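PDB 1Y63: Lmaj004144AAA protein from Leishmania major, which probably transfers phosphate between nucleoside triphosphates and monophosphates as an adenylate kinase of the AK6 subfamily, with an ATPase activity thought to serve 18S rRNA maturation. Local coordinates for residues T21-L34 / N158-R172. Numbering follows the deposited sequence. Where two conformers were deposited one is given.
With MN (manganese (II) ion), chain C; MN (manganese (II) ion), chain B; ADP (adenosine-5'-diphosphate), chain Q.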
ATOM      1  N   THR A  21      -2.107   9.541  -1.693  1.00 19.04           N
ATOM      2  CA  THR A  21      -1.023   9.759  -0.728  1.00 17.56           C
ATOM      3  C   THR A  21       0.396   9.446  -1.214  1.00 19.46           C
ATOM      4  O   THR A  21       1.378   9.835  -0.566  1.00 19.42           O
ATOM      5  CB  THR A  21      -1.273   9.006   0.608  1.00 18.35           C
ATOM      6  OG1 THR A  21      -1.513   7.611   0.343  1.00 18.98           O
ATOM      7  CG2 THR A  21      -2.467   9.630   1.322  1.00 20.47           C
ATOM      8  N   GLY A  22       0.499   8.712  -2.314  1.00 18.24           N
ATOM      9  CA  GLY A  22       1.791   8.426  -2.939  1.00 19.06           C
ATOM     10  C   GLY A  22       2.250   7.002  -2.944  1.00 18.66           C
ATOM     11  O   GLY A  22       3.453   6.756  -3.086  1.00 18.06           O
ATOM     12  N   LYS A  23       1.323   6.056  -2.782  1.00 17.16           N
ATOM     13  CA  LYS A  23       1.689   4.623  -2.637  1.00 16.40           C
ATOM     14  C   LYS A  23       2.431   4.075  -3.832  1.00 16.75           C
ATOM     15  O   LYS A  23       3.500   3.479  -3.706  1.00 16.94           O
ATOM     16  CB  LYS A  23       0.452   3.773  -2.361  1.00 17.89           C
ATOM     17  CG  LYS A  23      -0.360   4.147  -1.151  1.00 18.96           C
ATOM     18  CD  LYS A  23      -1.584   3.271  -1.035  1.00 17.93           C
ATOM     19  CE  LYS A  23      -2.571   3.451  -2.151  1.00 17.31           C
ATOM     20  NZ  LYS A  23      -3.152   4.838  -2.143  1.00 16.88           N
ATOM     21  N   THR A  24       1.864   4.285  -5.017  1.00 17.08           N
ATOM     22  CA  THR A  24       2.456   3.750  -6.231  1.00 16.85           C
ATOM     23  C   THR A  24       3.796   4.401  -6.513  1.00 16.14           C
ATOM     24  O   THR A  24       4.779   3.704  -6.878  1.00 17.71           O
ATOM     25  CB  THR A  24       1.473   3.894  -7.411  1.00 18.55           C
ATOM     26  OG1 THR A  24       0.272   3.170  -7.113  1.00 19.22           O
ATOM     27  CG2 THR A  24       2.118   3.346  -8.710  1.00 21.69           C
ATOM     28  N   SER A  25       3.868   5.712  -6.309  1.00 16.58           N
ATOM     29  CA  SER A  25       5.121   6.441  -6.486  1.00 16.70           C
ATOM     30  C   SER A  25       6.217   5.909  -5.561  1.00 18.09           C
ATOM     31  O   SER A  25       7.359   5.715  -5.974  1.00 17.97           O
ATOM     32  CB  SER A  25       4.922   7.929  -6.285  1.00 18.97           C
ATOM     33  OG  SER A  25       4.003   8.430  -7.244  1.00 19.36           O
ATOM     34  N   MET A  26       5.865   5.715  -4.296  1.00 18.84           N
ATOM     35  CA  MET A  26       6.842   5.188  -3.330  1.00 17.57           C
ATOM     36  C   MET A  26       7.223   3.758  -3.644  1.00 15.57           C
ATOM     37  O   MET A  26       8.392   3.402  -3.592  1.00 16.40           O
ATOM     38  CB  MET A  26       6.356   5.293  -1.901  1.00 19.40           C
ATOM     39  CG  MET A  26       7.428   4.872  -0.908  1.00 21.51           C
ATOM     40  SD  MET A  26       6.920   5.099   0.802  1.00 21.06           S
ATOM     41  CE  MET A  26       7.007   6.883   0.907  1.00 19.91           C
ATOM     42  N   ALA A  27       6.251   2.931  -4.015  1.00 16.63           N
ATOM     43  CA  ALA A  27       6.552   1.539  -4.340  1.00 14.63           C
ATOM     44  C   ALA A  27       7.477   1.461  -5.571  1.00 15.95           C
ATOM     45  O   ALA A  27       8.365   0.593  -5.635  1.00 17.94           O
ATOM     46  CB  ALA A  27       5.288   0.772  -4.586  1.00 18.44           C
ATOM     47  N   GLU A  28       7.253   2.342  -6.549  1.00 16.95           N
ATOM     48  CA  GLU A  28       8.129   2.344  -7.709  1.00 18.11           C
ATOM     49  C   GLU A  28       9.521   2.844  -7.364  1.00 16.86           C
ATOM     50  O   GLU A  28      10.514   2.347  -7.899  1.00 19.01           O
ATOM     51  CB  GLU A  28       7.512   3.105  -8.876  1.00 15.88           C
ATOM     52  CG  GLU A  28       6.227   2.439  -9.386  1.00 17.21           C
ATOM     53  CD  GLU A  28       6.458   1.195 -10.245  1.00 24.29           C
ATOM     54  OE1 GLU A  28       7.588   0.661 -10.325  1.00 24.72           O
ATOM     55  OE2 GLU A  28       5.475   0.736 -10.857  1.00 21.74           O
ATOM     56  N   MET A  29       9.624   3.807  -6.459  1.00 18.03           N
ATOM     57  CA  MET A  29      10.943   4.195  -5.949  1.00 18.12           C
ATOM     58  C   MET A  29      11.680   3.056  -5.269  1.00 18.96           C
ATOM     59  O   MET A  29      12.868   2.845  -5.504  1.00 18.44           O
ATOM     60  CB  MET A  29      10.832   5.382  -5.012  1.00 19.71           C
ATOM     61  CG  MET A  29      12.176   5.868  -4.548  1.00 19.12           C
ATOM     62  SD  MET A  29      12.242   7.271  -3.409  0.60 24.57           S
ATOM     63  CE  MET A  29      12.250   8.646  -4.545  0.60 25.43           C
ATOM     64  N   ILE A  30      10.969   2.301  -4.448  1.00 17.07           N
ATOM     65  CA  ILE A  30      11.544   1.129  -3.814  1.00 18.31           C
ATOM     66  C   ILE A  30      11.999   0.105  -4.857  1.00 19.93           C
ATOM     67  O   ILE A  30      13.116  -0.422  -4.797  1.00 18.73           O
ATOM     68  CB  ILE A  30      10.531   0.529  -2.807  1.00 18.27           C
ATOM     69  CG1 ILE A  30      10.368   1.459  -1.598  1.00 19.19           C
ATOM     70  CG2 ILE A  30      10.928  -0.876  -2.379  1.00 19.43           C
ATOM     71  CD1 ILE A  30       9.140   1.180  -0.768  1.00 20.18           C
ATOM     72  N   ALA A  31      11.137  -0.193  -5.825  1.00 17.93           N
ATOM     73  CA  ALA A  31      11.474  -1.172  -6.840  1.00 21.65           C
ATOM     74  C   ALA A  31      12.674  -0.724  -7.665  1.00 19.83           C
ATOM     75  O   ALA A  31      13.480  -1.577  -8.113  1.00 23.22           O
ATOM     76  CB  ALA A  31      10.295  -1.435  -7.729  1.00 21.61           C
ATOM     77  N   ALA A  32      12.808   0.583  -7.869  1.00 20.20           N
ATOM     78  CA  ALA A  32      13.954   1.144  -8.614  1.00 19.56           C
ATOM     79  C   ALA A  32      15.259   1.213  -7.843  1.00 23.52           C
ATOM     80  O   ALA A  32      16.339   1.051  -8.430  1.00 25.18           O
ATOM     81  CB  ALA A  32      13.617   2.534  -9.132  1.00 20.24           C
ATOM     82  N   GLU A  33      15.174   1.516  -6.558  1.00 19.41           N
ATOM     83  CA  GLU A  33      16.330   1.855  -5.730  1.00 20.92           C
ATOM     84  C   GLU A  33      16.824   0.753  -4.842  1.00 23.49           C
ATOM     85  O   GLU A  33      18.015   0.680  -4.586  1.00 25.36           O
ATOM     86  CB  GLU A  33      15.995   2.996  -4.793  1.00 25.76           C
ATOM     87  CG  GLU A  33      15.862   4.312  -5.434  1.00 34.00           C
ATOM     88  CD  GLU A  33      16.064   5.437  -4.426  1.00 41.66           C
ATOM     89  OE1 GLU A  33      15.644   5.283  -3.259  1.00 46.10           O
ATOM     90  OE2 GLU A  33      16.647   6.466  -4.805  1.00 48.87           O
ATOM     91  N   LEU A  34      15.922  -0.055  -4.308  1.00 22.49           N
ATOM     92  CA  LEU A  34      16.305  -1.135  -3.383  1.00 21.61           C
ATOM     93  C   LEU A  34      16.566  -2.423  -4.160  1.00 25.29           C
ATOM     94  O   LEU A  34      16.162  -2.553  -5.318  1.00 33.00           O
ATOM     95  CB  LEU A  34      15.249  -1.315  -2.277  1.00 21.35           C
ATOM     96  CG  LEU A  34      14.900  -0.094  -1.409  1.00 25.64           C
ATOM     97  CD1 LEU A  34      14.179  -0.578  -0.146  1.00 27.63           C
ATOM     98  CD2 LEU A  34      16.055   0.781  -1.024  1.00 31.42           C
ATOM     99  N   ASN A 158       3.918  12.236   3.744  1.00 17.64           N
ATOM    100  CA  ASN A 158       4.419  12.060   2.383  1.00 18.15           C
ATOM    101  C   ASN A 158       3.926  13.173   1.469  1.00 22.15           C
ATOM    102  O   ASN A 158       3.257  12.902   0.487  1.00 22.18           O
ATOM    103  CB  ASN A 158       3.993  10.692   1.831  1.00 19.31           C
ATOM    104  CG  ASN A 158       4.837  10.237   0.669  1.00 18.84           C
ATOM    105  OD1 ASN A 158       6.082  10.317   0.728  1.00 20.02           O
ATOM    106  ND2 ASN A 158       4.194   9.752  -0.410  1.00 17.84           N
ATOM    107  N   ASP A 159       4.264  14.413   1.815  1.00 19.09           N
ATOM    108  CA  ASP A 159       3.828  15.611   1.066  1.00 20.21           C
ATOM    109  C   ASP A 159       4.798  15.975  -0.062  1.00 21.29           C
ATOM    110  O   ASP A 159       4.382  16.493  -1.126  1.00 20.33           O
ATOM    111  CB  ASP A 159       3.715  16.825   1.988  1.00 20.87           C
ATOM    112  CG  ASP A 159       2.510  16.788   2.903  1.00 28.33           C
ATOM    113  OD1 ASP A 159       1.561  16.021   2.665  1.00 24.42           O
ATOM    114  OD2 ASP A 159       2.480  17.591   3.852  1.00 31.85           O
ATOM    115  N   THR A 160       6.086  15.728   0.191  1.00 19.70           N
ATOM    116  CA  THR A 160       7.187  16.139  -0.701  1.00 21.45           C
ATOM    117  C   THR A 160       8.099  14.987  -1.144  1.00 21.65           C
ATOM    118  O   THR A 160       8.112  13.920  -0.548  1.00 21.30           O
ATOM    119  CB  THR A 160       8.091  17.179  -0.002  1.00 21.27           C
ATOM    120  OG1 THR A 160       8.849  16.555   1.043  1.00 20.72           O
ATOM    121  CG2 THR A 160       7.254  18.298   0.580  1.00 22.54           C
ATOM    122  N   LEU A 161       8.880  15.231  -2.188  1.00 21.87           N
ATOM    123  CA  LEU A 161       9.791  14.232  -2.716  1.00 20.59           C
ATOM    124  C   LEU A 161      10.914  13.956  -1.719  1.00 18.43           C
ATOM    125  O   LEU A 161      11.365  12.810  -1.564  1.00 20.89           O
ATOM    126  CB  LEU A 161      10.349  14.701  -4.067  1.00 22.85           C
ATOM    127  CG  LEU A 161      11.223  13.695  -4.809  1.00 29.82           C
ATOM    128  CD1 LEU A 161      10.515  12.349  -5.088  1.00 28.79           C
ATOM    129  CD2 LEU A 161      11.657  14.294  -6.095  1.00 31.14           C
ATOM    130  N   GLU A 162      11.342  14.997  -1.015  1.00 20.36           N
ATOM    131  CA  GLU A 162      12.324  14.854   0.054  1.00 19.62           C
ATOM    132  C   GLU A 162      11.817  13.906   1.123  1.00 18.82           C
ATOM    133  O   GLU A 162      12.575  13.068   1.612  1.00 19.63           O
ATOM    134  CB  GLU A 162      12.678  16.217   0.660  1.00 22.61           C
ATOM    135  CG  GLU A 162      13.522  16.180   1.914  0.50 24.30           C
ATOM    136  CD  GLU A 162      13.774  17.571   2.460  0.50 31.71           C
ATOM    137  OE1 GLU A 162      14.313  18.400   1.706  0.50 27.33           O
ATOM    138  OE2 GLU A 162      13.429  17.826   3.634  0.50 35.69           O
ATOM    139  N   GLN A 163      10.546  14.054   1.500  1.00 18.67           N
ATOM    140  CA  GLN A 163       9.947  13.131   2.445  1.00 17.15           C
ATOM    141  C   GLN A 163       9.919  11.716   1.916  1.00 17.86           C
ATOM    142  O   GLN A 163      10.289  10.789   2.620  1.00 18.30           O
ATOM    143  CB  GLN A 163       8.569  13.587   2.855  1.00 16.21           C
ATOM    144  CG  GLN A 163       8.653  14.753   3.810  1.00 20.24           C
ATOM    145  CD  GLN A 163       7.300  15.292   4.175  1.00 25.62           C
ATOM    146  OE1 GLN A 163       6.352  15.185   3.395  1.00 22.32           O
ATOM    147  NE2 GLN A 163       7.195  15.850   5.389  1.00 27.52           N
ATOM    148  N   MET A 164       9.501  11.540   0.662  1.00 17.59           N
ATOM    149  CA  MET A 164       9.482  10.214   0.070  1.00 17.86           C
ATOM    150  C   MET A 164      10.842   9.555   0.118  1.00 15.98           C
ATOM    151  O   MET A 164      10.954   8.403   0.485  1.00 18.08           O
ATOM    152  CB  MET A 164       8.970  10.265  -1.388  1.00 19.36           C
ATOM    153  CG  MET A 164       8.686   8.870  -1.956  0.55 21.04           C
ATOM    154  SD  MET A 164       7.269   8.791  -3.085  0.55 26.54           S
ATOM    155  CE  MET A 164       7.948   9.806  -4.390  0.55 24.05           C
ATOM    156  N   ALA A 165      11.879  10.299  -0.277  1.00 18.39           N
ATOM    157  CA  ALA A 165      13.218   9.740  -0.323  1.00 18.34           C
ATOM    158  C   ALA A 165      13.710   9.350   1.062  1.00 16.93           C
ATOM    159  O   ALA A 165      14.345   8.314   1.236  1.00 18.83           O
ATOM    160  CB  ALA A 165      14.172  10.709  -0.992  1.00 19.07           C
ATOM    161  N   ALA A 166      13.412  10.180   2.061  1.00 16.88           N
ATOM    162  CA  ALA A 166      13.817   9.887   3.439  1.00 18.18           C
ATOM    163  C   ALA A 166      13.103   8.663   4.005  1.00 18.41           C
ATOM    164  O   ALA A 166      13.693   7.843   4.729  1.00 18.11           O
ATOM    165  CB  ALA A 166      13.599  11.118   4.324  1.00 17.85           C
ATOM    166  N   THR A 167      11.824   8.516   3.661  1.00 18.35           N
ATOM    167  CA  THR A 167      11.079   7.338   4.035  1.00 17.59           C
ATOM    168  C   THR A 167      11.699   6.093   3.394  1.00 17.50           C
ATOM    169  O   THR A 167      11.873   5.064   4.051  1.00 18.70           O
ATOM    170  CB  THR A 167       9.593   7.492   3.671  1.00 18.75           C
ATOM    171  OG1 THR A 167       9.037   8.555   4.475  1.00 17.60           O
ATOM    172  CG2 THR A 167       8.849   6.185   3.894  1.00 19.14           C
ATOM    173  N   VAL A 168      12.049   6.182   2.111  1.00 17.96           N
ATOM    174  CA  VAL A 168      12.678   5.041   1.463  1.00 17.41           C
ATOM    175  C   VAL A 168      14.008   4.679   2.119  1.00 17.63           C
ATOM    176  O   VAL A 168      14.312   3.512   2.249  1.00 18.31           O
ATOM    177  CB  VAL A 168      12.739   5.216  -0.066  1.00 18.30           C
ATOM    178  CG1 VAL A 168      13.582   4.133  -0.698  1.00 19.83           C
ATOM    179  CG2 VAL A 168      11.317   5.200  -0.641  1.00 19.12           C
ATOM    180  N   GLU A 169      14.764   5.666   2.602  1.00 17.13           N
ATOM    181  CA  GLU A 169      16.006   5.431   3.310  1.00 19.48           C
ATOM    182  C   GLU A 169      15.732   4.706   4.640  1.00 20.04           C
ATOM    183  O   GLU A 169      16.422   3.747   4.996  1.00 21.90           O
ATOM    184  CB  GLU A 169      16.739   6.754   3.553  1.00 20.57           C
ATOM    185  CG  GLU A 169      17.228   7.481   2.317  0.50 21.52           C
ATOM    186  CD  GLU A 169      18.561   8.191   2.538  0.10 22.11           C
ATOM    187  OE1 GLU A 169      18.767   8.770   3.626  0.10 20.80           O
ATOM    188  OE2 GLU A 169      19.403   8.177   1.615  0.10 23.54           O
ATOM    189  N   GLU A 170      14.706   5.144   5.359  1.00 20.15           N
ATOM    190  CA  GLU A 170      14.310   4.460   6.592  1.00 18.71           C
ATOM    191  C   GLU A 170      13.906   3.018   6.285  1.00 17.97           C
ATOM    192  O   GLU A 170      14.257   2.098   7.012  1.00 20.28           O
ATOM    193  CB  GLU A 170      13.176   5.211   7.309  1.00 19.02           C
ATOM    194  CG  GLU A 170      12.722   4.558   8.613  1.00 24.75           C
ATOM    195  CD  GLU A 170      13.673   4.796   9.771  1.00 31.97           C
ATOM    196  OE1 GLU A 170      14.480   5.739   9.688  1.00 34.86           O
ATOM    197  OE2 GLU A 170      13.593   4.048  10.766  1.00 37.94           O
ATOM    198  N   ILE A 171      13.157   2.802   5.211  1.00 19.27           N
ATOM    199  CA  ILE A 171      12.773   1.445   4.805  1.00 16.83           C
ATOM    200  C   ILE A 171      14.012   0.598   4.504  1.00 20.51           C
ATOM    201  O   ILE A 171      14.118  -0.542   4.958  1.00 20.46           O
ATOM    202  CB  ILE A 171      11.815   1.500   3.584  1.00 18.07           C
ATOM    203  CG1 ILE A 171      10.465   2.077   4.017  1.00 18.77           C
ATOM    204  CG2 ILE A 171      11.631   0.127   2.969  1.00 19.04           C
ATOM    205  CD1 ILE A 171       9.520   2.435   2.872  1.00 19.40           C
ATOM    206  N   ARG A 172      14.946   1.161   3.741  1.00 21.23           N
ATOM    207  CA  ARG A 172      16.190   0.478   3.403  1.00 21.09           C
ATOM    208  C   ARG A 172      16.919   0.027   4.664  1.00 20.41           C
ATOM    209  O   ARG A 172      17.406  -1.103   4.749  1.00 21.21           O
ATOM    210  CB  ARG A 172      17.105   1.393   2.564  1.00 20.30           C
ATOM    211  CG  ARG A 172      18.350   0.690   2.042  1.00 23.89           C
ATOM    212  CD  ARG A 172      19.413   1.654   1.545  1.00 29.26           C
ATOM    213  NE  ARG A 172      19.006   2.486   0.409  0.50 30.38           N
ATOM    214  CZ  ARG A 172      19.087   2.143  -0.880  0.50 34.41           C
ATOM    215  NH1 ARG A 172      19.525   0.945  -1.260  0.50 33.84           N
ATOM    216  NH2 ARG A 172      18.700   3.011  -1.811  0.50 34.44           N
TER
HETATM  217 MN    MN C 311       5.039  -1.383 -11.089  1.00 19.37          MN
HETATM  218 MN    MN B 302      -1.671   4.026  -6.933  1.00 12.94          MN
HETATM  219  PB  ADP Q 301      -1.514   6.635  -4.871  1.00 13.55           P
HETATM  220  O1B ADP Q 301      -2.943   6.919  -5.291  1.00 13.55           O
HETATM  221  O2B ADP Q 301      -1.408   6.588  -3.361  1.00 12.35           O
HETATM  222  O3B ADP Q 301      -0.881   5.439  -5.576  1.00 12.14           O
HETATM  223  PA  ADP Q 301       0.394   8.139  -6.464  1.00 13.99           P
HETATM  224  O1A ADP Q 301       1.713   7.444  -6.204  1.00 13.62           O
HETATM  225  O2A ADP Q 301      -0.322   7.762  -7.760  1.00 14.81           O
HETATM  226  O3A ADP Q 301      -0.611   7.951  -5.247  1.00 11.85           O
HETATM  227  O5' ADP Q 301       0.602   9.728  -6.422  0.50 13.90           O
HETATM  228  C5' ADP Q 301      -0.179  10.551  -7.277  0.50 13.24           C
HETATM  229  C4' ADP Q 301       0.712  11.706  -7.664  0.50 10.71           C
HETATM  230  O4' ADP Q 301       1.136  12.394  -6.491  0.50 15.75           O
HETATM  231  C3' ADP Q 301       2.000  11.290  -8.354  0.50 12.86           C
HETATM  232  O3' ADP Q 301       1.840  11.032  -9.746  0.50 14.69           O
HETATM  233  C2' ADP Q 301       2.878  12.480  -8.080  0.50 16.61           C
HETATM  234  O2' ADP Q 301       2.509  13.574  -8.913  0.50 18.42           O
HETATM  235  C1' ADP Q 301       2.463  12.875  -6.688  0.50 15.72           C
HETATM  236  N9  ADP Q 301       3.270  12.360  -5.568  1.00 16.44           N
HETATM  237  C8  ADP Q 301       3.240  11.131  -4.955  1.00 17.22           C
HETATM  238  N7  ADP Q 301       4.094  11.091  -3.908  1.00 16.98           N
HETATM  239  C5  ADP Q 301       4.672  12.339  -3.835  1.00 14.15           C
HETATM  240  C6  ADP Q 301       5.652  12.948  -2.950  1.00 20.07           C
HETATM  241  N6  ADP Q 301       6.174  12.250  -1.923  1.00 18.05           N
HETATM  242  N1  ADP Q 301       5.976  14.233  -3.205  1.00 16.09           N
HETATM  243  C2  ADP Q 301       5.417  14.916  -4.239  1.00 18.29           C
HETATM  244  N3  ADP Q 301       4.504  14.445  -5.109  1.00 16.17           N
HETATM  245  C4  ADP Q 301       4.119  13.150  -4.929  1.00 15.76           C
HETATM  246  O   HOH W   1      15.926   7.343  -0.659  1.00 28.48           O
HETATM  247  O   HOH W   2      -2.519   2.624  -8.419  1.00 17.53           O
HETATM  248  O   HOH W   3      -2.021   2.568  -5.403  1.00 15.48           O
HETATM  249  O   HOH W   4      -3.724   4.891  -6.677  1.00 17.30           O
HETATM  250  O   HOH W   5      -1.242   5.388  -8.614  1.00 16.23           O
HETATM  251  O   HOH W   6       2.930  -1.105 -11.619  1.00 22.88           O
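Met26 lies among Met164, Thr167, Val168 and Ile171 as a knob in a hole of helix 161-178. With CG anti to the backbone N (chi1 -174°) its chain runs straight to SD, and a bend at chi3 brings CE within 3.6 Å of Thr167 CG2. Val168 answers as a knob among Met26, Met29, Ile30 and Glu33; its CG2 branch meets Met26 CG at 3.9 Å and Ile30 CG1 at 4.0 Å, while CG1 faces the Glu33 carboxylate and Leu34 CD2. These two mutual knobs are the evidence for knobs-into-holes packing here; the axes of the short helical segments approach to 10.4 Å and cross at -52°. At the far end Leu34 CD2 sits over the centre of one face of the Arg172 guanidinium, 3.3 Å from CZ, and Glu33 O lies near the plane at its edge. Glu33 OE1 stays 4.1 Å from Arg172 NH2, too far for a salt bridge.

The segment 21-34 carries the end of the P-loop (Walker A) and the helix following it, and helix 161-178 follows the edge strand 153-157 of the parallel sheet, so the contact joins both sides of the nucleotide site. Lys23 NZ and the amides of Gly22 and Lys23 converge on ADP O2B, whereas Thr24 OG1 binds manganese, which also takes ADP O3B. Across the cleft the adenine N6 donates to Thr160 O at 2.9 Å, with Met164 CB beside it. Asn158 ties the two walls together: its ND2 donates to Thr21 O at 2.8 Å, nearly straight (172°); Thr21 O lies almost in the Asn158 amide plane, and ND2 meets a lone pair in the carbonyl plane. A capping box starts helix 161-178, Gln163 N donating to Thr160 OG1 while Gln163 OE1 accepts from Asp159 N and Thr160 N.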